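Local coordinates for protein type III restriction-modification enzyme EcoP15I Mod subunit (Escherichia coli, PDB 4ZCF) that methylates adenine at N6 in one strand of the 5'-CAGCAG-3' site, using S-adenosyl-L-methionine, and joins the Res subunit for DNA restriction, at residues 76-81 with 508-513; 96-101 with 463-468. One frame throughout, in Å; residues are numbered along the deposited sequence.

Interaction 1 of 2, residues 76-81 with 508-513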
loop_
_atom_site.group_PDB
_atom_site.type_symbol
_atom_site.label_atom_id
_atom_site.label_comp_id
_atom_site.label_asym_id
_atom_site.label_seq_id
_atom_site.Cartn_x
_atom_site.Cartn_y
_atom_site.Cartn_z
ATOM N N THR A 76 19.285 10.234 -20.422
ATOM C CA THR A 76 18.777 11.404 -21.128
ATOM C C THR A 76 18.866 12.692 -20.314
ATOM O O THR A 76 19.273 12.699 -19.149
ATOM C CB THR A 76 17.285 11.156 -21.498
ATOM O OG1 THR A 76 16.541 10.804 -20.327
ATOM C CG2 THR A 76 17.085 10.105 -22.571
ATOM N N LEU A 77 18.464 13.797 -20.952
ATOM C CA LEU A 77 18.324 15.113 -20.355
ATOM C C LEU A 77 16.863 15.566 -20.610
ATOM O O LEU A 77 16.141 14.952 -21.395
ATOM C CB LEU A 77 19.312 16.134 -20.964
ATOM C CG LEU A 77 20.813 15.809 -21.048
ATOM C CD1 LEU A 77 21.579 17.009 -21.583
ATOM C CD2 LEU A 77 21.404 15.429 -19.679
ATOM N N LEU A 78 16.467 16.667 -19.987
ATOM C CA LEU A 78 15.149 17.257 -20.138
ATOM C C LEU A 78 15.265 18.701 -20.636
ATOM O O LEU A 78 16.190 19.423 -20.268
ATOM C CB LEU A 78 14.360 17.212 -18.810
ATOM C CG LEU A 78 12.840 17.420 -18.937
ATOM C CD1 LEU A 78 12.150 16.142 -19.341
ATOM C CD2 LEU A 78 12.258 17.993 -17.684
ATOM N N ALA A 79 14.326 19.098 -21.492
ATOM C CA ALA A 79 14.240 20.443 -22.027
ATOM C C ALA A 79 12.787 20.785 -22.222
ATOM O O ALA A 79 11.953 19.888 -22.329
ATOM C CB ALA A 79 14.986 20.548 -23.342
ATOM N N GLU A 80 12.502 22.095 -22.273
ATOM C CA GLU A 80 11.194 22.715 -22.464
ATOM C C GLU A 80 10.831 22.791 -23.915
ATOM O O GLU A 80 11.712 22.837 -24.767
ATOM C CB GLU A 80 11.279 24.186 -22.046
ATOM C CG GLU A 80 11.431 24.466 -20.580
ATOM C CD GLU A 80 11.206 25.932 -20.293
ATOM O OE1 GLU A 80 10.033 26.335 -20.115
ATOM O OE2 GLU A 80 12.204 26.687 -20.294
ATOM N N ASP A 81 9.526 22.946 -24.191
ATOM C CA ASP A 81 9.036 23.307 -25.516
ATOM C C ASP A 81 8.917 24.812 -25.333
ATOM O O ASP A 81 7.913 25.279 -24.779
ATOM C CB ASP A 81 7.662 22.692 -25.850
ATOM C CG ASP A 81 7.200 22.970 -27.274
ATOM O OD1 ASP A 81 7.370 24.113 -27.744
ATOM O OD2 ASP A 81 6.672 22.048 -27.912
ATOM N N LYS A 508 2.587 23.581 -19.129
ATOM C CA LYS A 508 3.926 23.631 -19.698
ATOM C C LYS A 508 4.305 22.275 -20.281
ATOM O O LYS A 508 3.892 21.238 -19.760
ATOM C CB LYS A 508 4.947 24.115 -18.663
ATOM C CG LYS A 508 5.012 25.642 -18.560
ATOM C CD LYS A 508 5.698 26.168 -17.301
ATOM C CE LYS A 508 7.158 25.802 -17.120
ATOM N NZ LYS A 508 7.685 26.292 -15.810
ATOM N N VAL A 509 5.036 22.293 -21.411
ATOM C CA VAL A 509 5.525 21.093 -22.110
ATOM C C VAL A 509 7.036 20.947 -21.837
ATOM O O VAL A 509 7.761 21.938 -21.787
ATOM C CB VAL A 509 5.165 21.048 -23.634
ATOM C CG1 VAL A 509 5.733 19.807 -24.325
ATOM C CG2 VAL A 509 3.660 21.103 -23.842
ATOM N N TYR A 510 7.462 19.703 -21.597
ATOM C CA TYR A 510 8.824 19.256 -21.360
ATOM C C TYR A 510 9.000 17.983 -22.136
ATOM O O TYR A 510 8.012 17.295 -22.397
ATOM C CB TYR A 510 9.069 19.008 -19.869
ATOM C CG TYR A 510 9.322 20.285 -19.118
ATOM C CD1 TYR A 510 10.599 20.819 -19.027
ATOM C CD2 TYR A 510 8.271 21.014 -18.573
ATOM C CE1 TYR A 510 10.834 22.021 -18.362
ATOM C CE2 TYR A 510 8.491 22.231 -17.924
ATOM C CZ TYR A 510 9.769 22.742 -17.844
ATOM O OH TYR A 510 9.989 23.916 -17.170
ATOM N N GLN A 511 10.228 17.704 -22.566
ATOM C CA GLN A 511 10.558 16.517 -23.358
ATOM C C GLN A 511 11.943 15.958 -23.048
ATOM O O GLN A 511 12.841 16.701 -22.652
ATOM C CB GLN A 511 10.432 16.814 -24.862
ATOM C CG GLN A 511 11.256 18.013 -25.343
ATOM C CD GLN A 511 10.776 18.453 -26.688
ATOM O OE1 GLN A 511 11.026 17.804 -27.711
ATOM N NE2 GLN A 511 10.008 19.531 -26.704
ATOM N N LEU A 512 12.113 14.648 -23.244
ATOM C CA LEU A 512 13.412 14.011 -23.055
ATOM C C LEU A 512 14.329 14.369 -24.235
ATOM O O LEU A 512 13.877 14.383 -25.391
ATOM C CB LEU A 512 13.291 12.480 -22.940
ATOM C CG LEU A 512 12.690 11.889 -21.688
ATOM C CD1 LEU A 512 12.604 10.402 -21.828
ATOM C CD2 LEU A 512 13.471 12.284 -20.436
ATOM N N MET A 513 15.617 14.640 -23.941
ATOM C CA MET A 513 16.628 14.998 -24.969
ATOM C C MET A 513 17.786 14.029 -24.926
ATOM O O MET A 513 18.141 13.595 -23.821
ATOM C CB MET A 513 17.199 16.419 -24.741
ATOM C CG MET A 513 16.164 17.507 -24.755
ATOM S SD MET A 513 15.396 17.802 -26.367
ATOM C CE MET A 513 16.622 18.838 -27.130
#
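Met-513, Tyr-510 and Leu-78 lose the most surface where strand 76-80 runs antiparallel along strand 508-513. Met-513 is held by its backbone first: with Leu-77 it forms a hydrogen-bonded pair, its N donating to Leu-77 O at 2.6 Å and its O receiving Leu-77 N at 2.9 Å. With chi1 at -59°, Met-513 CG is anti to the carbonyl carbon and comes 3.6 Å from Ala-79 CB; the bends at chi2 and chi3 then carry SD and CE onward. On the opposite sheet face, Leu-78 has CG anti to its backbone N (chi1 -163°). Leu-78 CD2 comes within 3.5 Å of Tyr-510 CD1, the two side chains crossing at about a right angle, while Leu-78 CD1 rests on Gln-511 O. Glu-80 runs beside the ring in the same direction, its CG 3.4 Å from Tyr-510 CE1. The Glu-80 carboxylate continues to Asn-85 and Lys-82. Ala-79 and Gln-511 form the second hydrogen-bonded pair, and Asp-81 N adds a bond to Val-509 O at 3.1 Å. Helix 539-552 covers Leu-77, Ala-79 and Met-513. The contact thus rests on backbone hydrogen bonds and carbon-to-carbon contacts between the strands' own side chains.

Interaction 2 of 2, residues 96-101 with 463-468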
loop_
_atom_site.group_PDB
_atom_site.type_symbol
_atom_site.label_atom_id
_atom_site.label_comp_id
_atom_site.label_asym_id
_atom_site.label_seq_id
_atom_site.Cartn_x
_atom_site.Cartn_y
_atom_site.Cartn_z
ATOM N N LEU A 96 1.921 20.302 -15.951
ATOM C CA LEU A 96 2.988 19.768 -16.810
ATOM C C LEU A 96 2.559 18.624 -17.685
ATOM O O LEU A 96 1.869 17.739 -17.236
ATOM C CB LEU A 96 4.236 19.312 -15.986
ATOM C CG LEU A 96 4.746 20.219 -14.865
ATOM C CD1 LEU A 96 5.648 19.463 -13.926
ATOM C CD2 LEU A 96 5.409 21.471 -15.413
ATOM N N LEU A 97 3.047 18.609 -18.917
ATOM C CA LEU A 97 2.916 17.507 -19.863
ATOM C C LEU A 97 4.362 17.195 -20.329
ATOM O O LEU A 97 5.089 18.105 -20.754
ATOM C CB LEU A 97 1.938 17.806 -21.028
ATOM C CG LEU A 97 2.038 16.890 -22.254
ATOM C CD1 LEU A 97 1.528 15.467 -21.966
ATOM C CD2 LEU A 97 1.340 17.498 -23.444
ATOM N N ILE A 98 4.800 15.932 -20.138
ATOM C CA ILE A 98 6.154 15.473 -20.467
ATOM C C ILE A 98 6.156 14.408 -21.539
ATOM O O ILE A 98 5.380 13.447 -21.470
ATOM C CB ILE A 98 7.000 15.082 -19.235
ATOM C CG1 ILE A 98 6.826 16.096 -18.111
ATOM C CG2 ILE A 98 8.476 14.972 -19.612
ATOM C CD1 ILE A 98 6.718 15.483 -16.797
ATOM N N LYS A 99 7.033 14.598 -22.543
ATOM C CA LYS A 99 7.199 13.687 -23.668
ATOM C C LYS A 99 8.413 12.799 -23.425
ATOM O O LYS A 99 9.490 13.287 -23.107
ATOM C CB LYS A 99 7.364 14.474 -24.985
ATOM C CG LYS A 99 7.276 13.605 -26.242
ATOM C CD LYS A 99 8.167 14.139 -27.351
ATOM C CE LYS A 99 7.574 15.265 -28.159
ATOM N NZ LYS A 99 8.290 15.440 -29.451
ATOM N N GLY A 100 8.225 11.512 -23.617
ATOM C CA GLY A 100 9.258 10.501 -23.469
ATOM C C GLY A 100 8.768 9.284 -22.724
ATOM O O GLY A 100 7.609 9.227 -22.295
ATOM N N ASP A 101 9.664 8.291 -22.584
ATOM C CA ASP A 101 9.434 7.044 -21.861
ATOM C C ASP A 101 9.122 7.431 -20.440
ATOM O O ASP A 101 9.863 8.221 -19.856
ATOM C CB ASP A 101 10.697 6.174 -21.918
ATOM C CG ASP A 101 10.638 4.862 -21.171
ATOM O OD1 ASP A 101 9.626 4.132 -21.325
ATOM O OD2 ASP A 101 11.634 4.526 -20.494
ATOM N N GLN A 463 -2.686 20.323 -9.327
ATOM C CA GLN A 463 -1.745 20.521 -10.415
ATOM C C GLN A 463 -1.616 19.181 -11.092
ATOM O O GLN A 463 -1.529 18.152 -10.425
ATOM C CB GLN A 463 -0.380 20.973 -9.901
ATOM C CG GLN A 463 -0.451 22.090 -8.886
ATOM C CD GLN A 463 0.761 22.049 -8.013
ATOM O OE1 GLN A 463 1.870 22.425 -8.428
ATOM N NE2 GLN A 463 0.574 21.545 -6.795
ATOM N N PHE A 464 -1.644 19.162 -12.398
ATOM C CA PHE A 464 -1.488 17.889 -13.067
ATOM C C PHE A 464 -0.085 17.740 -13.642
ATOM O O PHE A 464 0.515 18.715 -14.103
ATOM C CB PHE A 464 -2.589 17.661 -14.142
ATOM C CG PHE A 464 -2.473 18.398 -15.466
ATOM C CD1 PHE A 464 -1.484 18.057 -16.393
ATOM C CD2 PHE A 464 -3.421 19.349 -15.837
ATOM C CE1 PHE A 464 -1.393 18.715 -17.630
ATOM C CE2 PHE A 464 -3.335 20.001 -17.078
ATOM C CZ PHE A 464 -2.326 19.678 -17.967
ATOM N N ILE A 465 0.414 16.507 -13.646
ATOM C CA ILE A 465 1.652 16.121 -14.300
ATOM C C ILE A 465 1.243 14.869 -15.052
ATOM O O ILE A 465 0.723 13.954 -14.421
ATOM C CB ILE A 465 2.862 15.863 -13.347
ATOM C CG1 ILE A 465 3.160 17.040 -12.424
ATOM C CG2 ILE A 465 4.109 15.455 -14.133
ATOM C CD1 ILE A 465 4.064 16.677 -11.213
ATOM N N THR A 466 1.356 14.872 -16.397
ATOM C CA THR A 466 1.057 13.708 -17.247
ATOM C C THR A 466 2.198 13.402 -18.205
ATOM O O THR A 466 2.803 14.310 -18.763
ATOM C CB THR A 466 -0.347 13.699 -17.932
ATOM O OG1 THR A 466 -0.413 14.674 -18.984
ATOM C CG2 THR A 466 -1.517 13.853 -16.937
ATOM N N VAL A 467 2.481 12.109 -18.383
ATOM C CA VAL A 467 3.548 11.610 -19.238
ATOM C C VAL A 467 2.987 10.792 -20.404
ATOM O O VAL A 467 2.080 9.992 -20.221
ATOM C CB VAL A 467 4.643 10.851 -18.436
ATOM C CG1 VAL A 467 5.914 10.691 -19.278
ATOM C CG2 VAL A 467 4.960 11.574 -17.120
ATOM N N GLN A 468 3.534 11.010 -21.596
ATOM C CA GLN A 468 3.117 10.341 -22.809
ATOM C C GLN A 468 4.306 10.085 -23.741
ATOM O O GLN A 468 5.038 11.005 -24.088
ATOM C CB GLN A 468 1.997 11.166 -23.501
ATOM C CG GLN A 468 1.366 10.524 -24.750
ATOM C CD GLN A 468 0.982 9.082 -24.562
ATOM O OE1 GLN A 468 0.071 8.727 -23.784
ATOM N NE2 GLN A 468 1.679 8.219 -25.288
#
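Five backbone hydrogen bonds join the parallel strands 96-99 and 463-468, whose axes run 15° apart. Leu-96 N donates to Phe-464 O at 2.8 Å in the carbonyl plane, and Leu-96 O receives Thr-466 N. Ile-98 N donates to Thr-466 O and Ile-98 O receives Gln-468 N, both donors nearly along the C=O axis. Gly-100 N closes the series on Gln-468 O at 3.3 Å, from above the carbonyl plane; its phi of 136° calls for glycine, since a CB would jam against the preceding carbonyl. On one face Ile-465 lies alongside two neighbours, CG1 3.8 Å from Leu-96 CD1 and CG2 3.7 Å from Ile-98 CD1. On the other, the Leu-97 and Thr-466 side chains cross obliquely, Leu-97 CD1 lying 3.6 Å from Thr-466 OG1. Phe-464, with CG in the crowded position between N and carbonyl carbon (chi1 76°), brings its ring edge to Leu-96 O, 3.4 Å from CE1. Stacking on His-95 and an edge-to-face contact with Phe-452 position that ring. An alanine here removes the ring, and would probably disturb the packing with His-95 and Phe-452 and loosen the packing beside Leu-96 O. Farther out, Tyr-113 and Val-105 of helix 102-113 cover the Leu-96, Ile-98, Ile-465 and Val-467 face. Helix 487-500 packs on Leu-97, Lys-99 and Gln-468, while strands 508-514 and 434-439 flank the pair.

Overall arrangement
Interactions 1 and 2 belong to one mixed sheet, with centres about 10 Å apart. Strands 508-514 and 96-99 are neighbours in it, linked by probable hydrogen bonds from Leu-97 N to Lys-508 O and from Lys-99 N to Tyr-510 O, each 2.9 Å. Together with the pairings of interactions 1 and 2, these bonds give the order 76-80, 508-514, 96-99, 461-468: interaction 1 adds an antiparallel border strand, and interaction 2 lies in the parallel core of the Rossmann-like methyltransferase fold. Beyond 461-468 come 434-439 then 117-122, which leads into the predicted S-adenosylmethionine-binding region 123-126. Nearest atoms lie about 26 Å (interaction 2) and 37 Å (interaction 1) from bound nucleic acid, so neither contact touches DNA.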